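PDB 2CWA: single-stranded DNA-binding protein from Thermus thermophilus, which binds single-stranded DNA and probably recruits partner proteins to it during DNA replication, recombination and repair. Local coordinates for residues I11-T16 and Q121-R125; R48-H54 and R199-D203. All blocks are in the same frame, centred on the assembly; numbering follows the deposited sequence.

Interaction 1: residues I11-T16 and Q121-R125; sequences IGALAT and QPRLR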
loop_
_atom_site.group_PDB
_atom_site.type_symbol
_atom_site.label_atom_id
_atom_site.label_comp_id
_atom_site.label_asym_id
_atom_site.label_seq_id
_atom_site.Cartn_x
_atom_site.Cartn_y
_atom_site.Cartn_z
ATOM N N ILE A 11 -3.645 8.690 3.948
ATOM C CA ILE A 11 -3.759 10.132 4.041
ATOM C C ILE A 11 -2.360 10.658 3.736
ATOM O O ILE A 11 -1.386 10.303 4.415
ATOM C CB ILE A 11 -4.175 10.635 5.440
ATOM C CG1 ILE A 11 -5.600 10.176 5.780
ATOM C CG2 ILE A 11 -4.129 12.161 5.448
ATOM C CD1 ILE A 11 -6.101 10.695 7.134
ATOM N N GLY A 12 -2.263 11.482 2.700
ATOM C CA GLY A 12 -0.983 12.043 2.306
ATOM C C GLY A 12 -1.191 13.236 1.401
ATOM O O GLY A 12 -2.323 13.648 1.155
ATOM N N ALA A 13 -0.095 13.799 0.908
ATOM C CA ALA A 13 -0.165 14.948 0.021
ATOM C C ALA A 13 0.030 14.469 -1.411
ATOM O O ALA A 13 0.723 13.491 -1.645
ATOM C CB ALA A 13 0.925 15.959 0.388
ATOM N N LEU A 14 -0.594 15.144 -2.368
ATOM C CA LEU A 14 -0.419 14.751 -3.760
ATOM C C LEU A 14 0.979 15.200 -4.170
ATOM O O LEU A 14 1.271 16.396 -4.169
ATOM C CB LEU A 14 -1.461 15.425 -4.646
ATOM C CG LEU A 14 -2.906 15.003 -4.368
ATOM C CD1 LEU A 14 -3.821 15.659 -5.381
ATOM C CD2 LEU A 14 -3.015 13.488 -4.435
ATOM N N ALA A 15 1.834 14.238 -4.497
ATOM C CA ALA A 15 3.213 14.524 -4.888
ATOM C C ALA A 15 3.300 15.370 -6.154
ATOM O O ALA A 15 4.214 16.188 -6.309
ATOM C CB ALA A 15 3.972 13.222 -5.078
ATOM N N THR A 16 2.342 15.163 -7.054
ATOM C CA THR A 16 2.275 15.894 -8.315
ATOM C C THR A 16 0.814 16.059 -8.709
ATOM O O THR A 16 -0.067 15.406 -8.146
ATOM C CB THR A 16 2.964 15.126 -9.453
ATOM O OG1 THR A 16 2.338 13.845 -9.606
ATOM C CG2 THR A 16 4.441 14.935 -9.160
ATOM N N GLN A 121 8.907 17.718 -4.490
ATOM C CA GLN A 121 7.575 17.162 -4.268
ATOM C C GLN A 121 7.241 17.101 -2.781
ATOM O O GLN A 121 8.074 16.717 -1.962
ATOM C CB GLN A 121 7.477 15.757 -4.858
ATOM C CG GLN A 121 7.833 15.666 -6.326
ATOM C CD GLN A 121 7.782 14.243 -6.837
ATOM O OE1 GLN A 121 8.356 13.334 -6.236
ATOM N NE2 GLN A 121 7.102 14.041 -7.953
ATOM N N PRO A 122 6.006 17.473 -2.416
ATOM C CA PRO A 122 5.589 17.448 -1.012
ATOM C C PRO A 122 5.227 16.065 -0.474
ATOM O O PRO A 122 4.716 15.213 -1.203
ATOM C CB PRO A 122 4.396 18.400 -0.997
ATOM C CG PRO A 122 3.771 18.158 -2.329
ATOM C CD PRO A 122 4.985 18.127 -3.254
ATOM N N ARG A 123 5.522 15.855 0.806
ATOM C CA ARG A 123 5.203 14.615 1.512
ATOM C C ARG A 123 4.589 15.040 2.842
ATOM O O ARG A 123 5.135 15.906 3.534
ATOM C CB ARG A 123 6.458 13.781 1.794
ATOM C CG ARG A 123 7.153 13.227 0.569
ATOM C CD ARG A 123 8.150 12.147 0.960
ATOM N NE ARG A 123 9.052 12.586 2.023
ATOM C CZ ARG A 123 10.230 12.026 2.281
ATOM N NH1 ARG A 123 10.654 11.003 1.549
ATOM N NH2 ARG A 123 10.988 12.489 3.266
ATOM N N LEU A 124 3.457 14.444 3.199
ATOM C CA LEU A 124 2.795 14.782 4.457
ATOM C C LEU A 124 3.496 14.128 5.648
ATOM O O LEU A 124 3.723 12.916 5.661
ATOM C CB LEU A 124 1.323 14.335 4.433
ATOM C CG LEU A 124 0.498 14.590 5.707
ATOM C CD1 LEU A 124 0.367 16.094 5.965
ATOM C CD2 LEU A 124 -0.888 13.963 5.556
ATOM N N ARG A 125 3.836 14.935 6.650
ATOM C CA ARG A 125 4.474 14.412 7.852
ATOM C C ARG A 125 3.357 13.843 8.728
ATOM O O ARG A 125 2.247 14.367 8.724
ATOM C CB ARG A 125 5.212 15.529 8.594
ATOM C CG ARG A 125 6.221 16.265 7.721
ATOM C CD ARG A 125 7.051 17.254 8.524
ATOM N NE ARG A 125 7.963 16.574 9.435
ATOM C CZ ARG A 125 8.819 17.198 10.237
ATOM N NH1 ARG A 125 8.882 18.526 10.239
ATOM N NH2 ARG A 125 9.615 16.497 11.036
#
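Strands 11-14 and 122-125 run close to antiparallel, with their directions 158° apart and the CA atoms of G12 and L124 5.1 Å from each other, yet the link between the two segments is van der Waals packing, apolar groups and carbonyl oxygens against carbon, without backbone ladder bonds. The side chain of L124 has the largest single share. With CG anti to the backbone N (chi1 178°), it swings along strand 11-14, so that CD2 rests 3.8 Å from G12 CA; glycine brings no side chain of its own to that spot. The same CD2 then meets CG2 of I11 at 3.7 Å, while the rest of the isoleucine leads away. A13 CB points at the opposing strand, between P122 and L124, and is 4.4 Å from L124 CB. The carbonyl oxygen P122 O, buried here without a polar partner in the model, faces the same methyl. Each strand spends its hydrogen bonds elsewhere: A13 with A35, G12 with V76, and strand 122-125 pairs parallel with strand 28-39. In OB-fold terms, strand 11-14 belongs to the long first strand of the first barrel, which pairs with both 28-39 and 75-85, and 122-125 is part of the connection that leads into the second barrel. Further along, the ring of P122 sets CG 3.6 Å from L14 O. Q121 reaches past A15, its CB 3.6 Å from A15 O, an oxygen that also accepts a hydrogen bond from Q72. Because CG of Q121 is anti to the carbonyl carbon (chi1 -55°) and the chain stays extended to CD, its amide runs beside T16, the two side chains pointing the same way. The separation of 3.1 Å between Q121 NE2 and T16 CG2 is short for a methyl, and the exact fit there is doubtful.

Interaction 2: residues R48-H54 and R199-D203; sequences REVSWYH and RLVND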
loop_
_atom_site.group_PDB
_atom_site.type_symbol
_atom_site.label_atom_id
_atom_site.label_comp_id
_atom_site.label_asym_id
_atom_site.label_seq_id
_atom_site.Cartn_x
_atom_site.Cartn_y
_atom_site.Cartn_z
ATOM N N ARG A 48 12.631 5.234 13.948
ATOM C CA ARG A 48 12.702 4.766 12.566
ATOM C C ARG A 48 11.847 5.654 11.665
ATOM O O ARG A 48 10.617 5.612 11.726
ATOM C CB ARG A 48 12.211 3.318 12.485
ATOM C CG ARG A 48 12.229 2.719 11.088
ATOM C CD ARG A 48 11.526 1.368 11.068
ATOM N NE ARG A 48 11.389 0.848 9.711
ATOM C CZ ARG A 48 10.624 -0.187 9.377
ATOM N NH1 ARG A 48 9.917 -0.822 10.304
ATOM N NH2 ARG A 48 10.560 -0.583 8.113
ATOM N N GLU A 49 12.498 6.462 10.833
ATOM C CA GLU A 49 11.773 7.348 9.931
ATOM C C GLU A 49 11.459 6.652 8.614
ATOM O O GLU A 49 12.349 6.127 7.939
ATOM C CB GLU A 49 12.575 8.632 9.683
ATOM C CG GLU A 49 14.038 8.412 9.344
ATOM C CD GLU A 49 14.835 9.707 9.346
ATOM O OE1 GLU A 49 14.816 10.413 10.379
ATOM O OE2 GLU A 49 15.479 10.018 8.319
ATOM N N VAL A 50 10.179 6.635 8.259
ATOM C CA VAL A 50 9.743 5.994 7.029
ATOM C C VAL A 50 9.037 7.000 6.137
ATOM O O VAL A 50 8.410 7.940 6.617
ATOM C CB VAL A 50 8.787 4.821 7.321
ATOM C CG1 VAL A 50 9.512 3.739 8.095
ATOM C CG2 VAL A 50 7.586 5.315 8.104
ATOM N N SER A 51 9.162 6.808 4.832
ATOM C CA SER A 51 8.525 7.691 3.866
ATOM C C SER A 51 7.984 6.819 2.743
ATOM O O SER A 51 8.461 5.703 2.534
ATOM C CB SER A 51 9.539 8.695 3.311
ATOM O OG SER A 51 10.592 8.025 2.638
ATOM N N TRP A 52 6.986 7.323 2.027
ATOM C CA TRP A 52 6.398 6.559 0.939
ATOM C C TRP A 52 5.717 7.407 -0.123
ATOM O O TRP A 52 5.261 8.520 0.137
ATOM C CB TRP A 52 5.391 5.539 1.490
ATOM C CG TRP A 52 4.406 6.112 2.477
ATOM C CD1 TRP A 52 4.485 6.056 3.841
ATOM C CD2 TRP A 52 3.197 6.822 2.175
ATOM N NE1 TRP A 52 3.401 6.684 4.407
ATOM C CE2 TRP A 52 2.593 7.162 3.407
ATOM C CE3 TRP A 52 2.563 7.204 0.980
ATOM C CZ2 TRP A 52 1.384 7.865 3.483
ATOM C CZ3 TRP A 52 1.362 7.903 1.056
ATOM C CH2 TRP A 52 0.786 8.226 2.304
ATOM N N TYR A 53 5.681 6.854 -1.332
ATOM C CA TYR A 53 5.046 7.462 -2.491
ATOM C C TYR A 53 4.198 6.327 -3.037
ATOM O O TYR A 53 4.731 5.330 -3.512
ATOM C CB TYR A 53 6.092 7.862 -3.530
ATOM C CG TYR A 53 6.954 9.021 -3.097
ATOM C CD1 TYR A 53 6.584 10.332 -3.384
ATOM C CD2 TYR A 53 8.131 8.807 -2.381
ATOM C CE1 TYR A 53 7.368 11.407 -2.973
ATOM C CE2 TYR A 53 8.923 9.874 -1.963
ATOM C CZ TYR A 53 8.533 11.169 -2.263
ATOM O OH TYR A 53 9.305 12.227 -1.843
ATOM N N HIS A 54 2.882 6.459 -2.946
ATOM C CA HIS A 54 2.014 5.397 -3.427
ATOM C C HIS A 54 1.121 5.853 -4.562
ATOM O O HIS A 54 0.453 6.879 -4.464
ATOM C CB HIS A 54 1.155 4.853 -2.278
ATOM C CG HIS A 54 1.899 3.952 -1.343
ATOM N ND1 HIS A 54 2.535 2.804 -1.764
ATOM C CD2 HIS A 54 2.099 4.022 -0.005
ATOM C CE1 HIS A 54 3.095 2.207 -0.727
ATOM N NE2 HIS A 54 2.845 2.926 0.353
ATOM N N ARG A 199 1.386 -1.514 6.930
ATOM C CA ARG A 199 1.592 -0.292 6.187
ATOM C C ARG A 199 2.035 -0.706 4.794
ATOM O O ARG A 199 2.752 -1.693 4.633
ATOM C CB ARG A 199 2.659 0.568 6.871
ATOM C CG ARG A 199 3.898 -0.205 7.314
ATOM C CD ARG A 199 4.768 0.643 8.241
ATOM N NE ARG A 199 5.391 1.747 7.526
ATOM C CZ ARG A 199 6.484 1.628 6.780
ATOM N NH1 ARG A 199 7.083 0.450 6.657
ATOM N NH2 ARG A 199 6.969 2.684 6.140
ATOM N N LEU A 200 1.578 0.023 3.784
ATOM C CA LEU A 200 1.957 -0.298 2.416
ATOM C C LEU A 200 3.359 0.225 2.144
ATOM O O LEU A 200 3.677 1.361 2.482
ATOM C CB LEU A 200 0.984 0.349 1.433
ATOM C CG LEU A 200 -0.444 -0.200 1.498
ATOM C CD1 LEU A 200 -1.357 0.626 0.598
ATOM C CD2 LEU A 200 -0.433 -1.655 1.072
ATOM N N VAL A 201 4.190 -0.609 1.534
ATOM C CA VAL A 201 5.546 -0.205 1.188
ATOM C C VAL A 201 5.817 -0.659 -0.235
ATOM O O VAL A 201 5.088 -1.493 -0.778
ATOM C CB VAL A 201 6.599 -0.857 2.118
ATOM C CG1 VAL A 201 6.274 -0.534 3.573
ATOM C CG2 VAL A 201 6.650 -2.351 1.890
ATOM N N ASN A 202 6.854 -0.103 -0.850
ATOM C CA ASN A 202 7.187 -0.510 -2.203
ATOM C C ASN A 202 8.687 -0.531 -2.459
ATOM O O ASN A 202 9.462 0.161 -1.788
ATOM C CB ASN A 202 6.483 0.391 -3.221
ATOM C CG ASN A 202 6.720 1.856 -2.964
ATOM O OD1 ASN A 202 7.859 2.292 -2.800
ATOM N ND2 ASN A 202 5.643 2.634 -2.934
ATOM N N ASP A 203 9.093 -1.360 -3.413
ATOM C CA ASP A 203 10.497 -1.466 -3.781
ATOM C C ASP A 203 10.589 -0.948 -5.211
ATOM O O ASP A 203 9.653 -1.115 -5.996
ATOM C CB ASP A 203 10.969 -2.922 -3.735
ATOM C CG ASP A 203 10.495 -3.662 -2.494
ATOM O OD1 ASP A 203 10.652 -3.126 -1.377
ATOM O OD2 ASP A 203 9.971 -4.789 -2.637
HETATM O O HOH W 1 7.710 4.801 -1.735
#
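H54 presents the edge of its imidazole to strand 199-203: L200 O lies in the ring plane, 2.8 Å from H54 NE2, in a weak hydrogen bond donated by the ring. The N202 amide stands steeply to that ring, the two planes 72° apart, and its ND2 donates to Y53 O over 2.9 Å. That bond is bent, 134° at the hydrogen, and the donor sits above the carbonyl plane, away from its lone pairs. The other end of the amide is tied through a water, which accepts from Y53 N and donates to N202 OD1, so both ends of the amide have a partner, which would limit its rotation. At the far end V50 and R199 approach from opposite directions, V50 CG1 over one face of the guanidinium. A bend at chi3 helps bring R199 NH1 within 3.9 Å of R48 NH2, the guanidinium planes 64° apart; E219 joins the pair, its OE1 salt-bridged to R48 and its OE2 to R199. The two strands pass nearly at right angles, joining the two OB folds: 49-54 stays paired with strand 28-39, strand 212-220 lies beside 199-203, and N129 of strand 128-145 touches W52, H54 and R199.

How the interactions relate
The centres of interaction 1 and interaction 2 lie 12 Å apart, and their segments alternate along the chain. R123, which leads away from strand 11-14, turns to residues 48-54 instead: its CD packs against Y53 OH, at a 3.0 Å separation too short to be trusted in detail. On the opposite strand of interaction 1, I11 O meets W52 CH2 at 3.7 Å. D117 adds a polar tie, accepting from Q121 N while also hydrogen-bonded to Y53 OH. Together the contacts seat the inter-barrel connection on the first OB fold and bring the second fold against strand 49-59. The predicted partner-binding motif, E258 to F263, lies beyond the modelled chain, so neither contact can be placed against it.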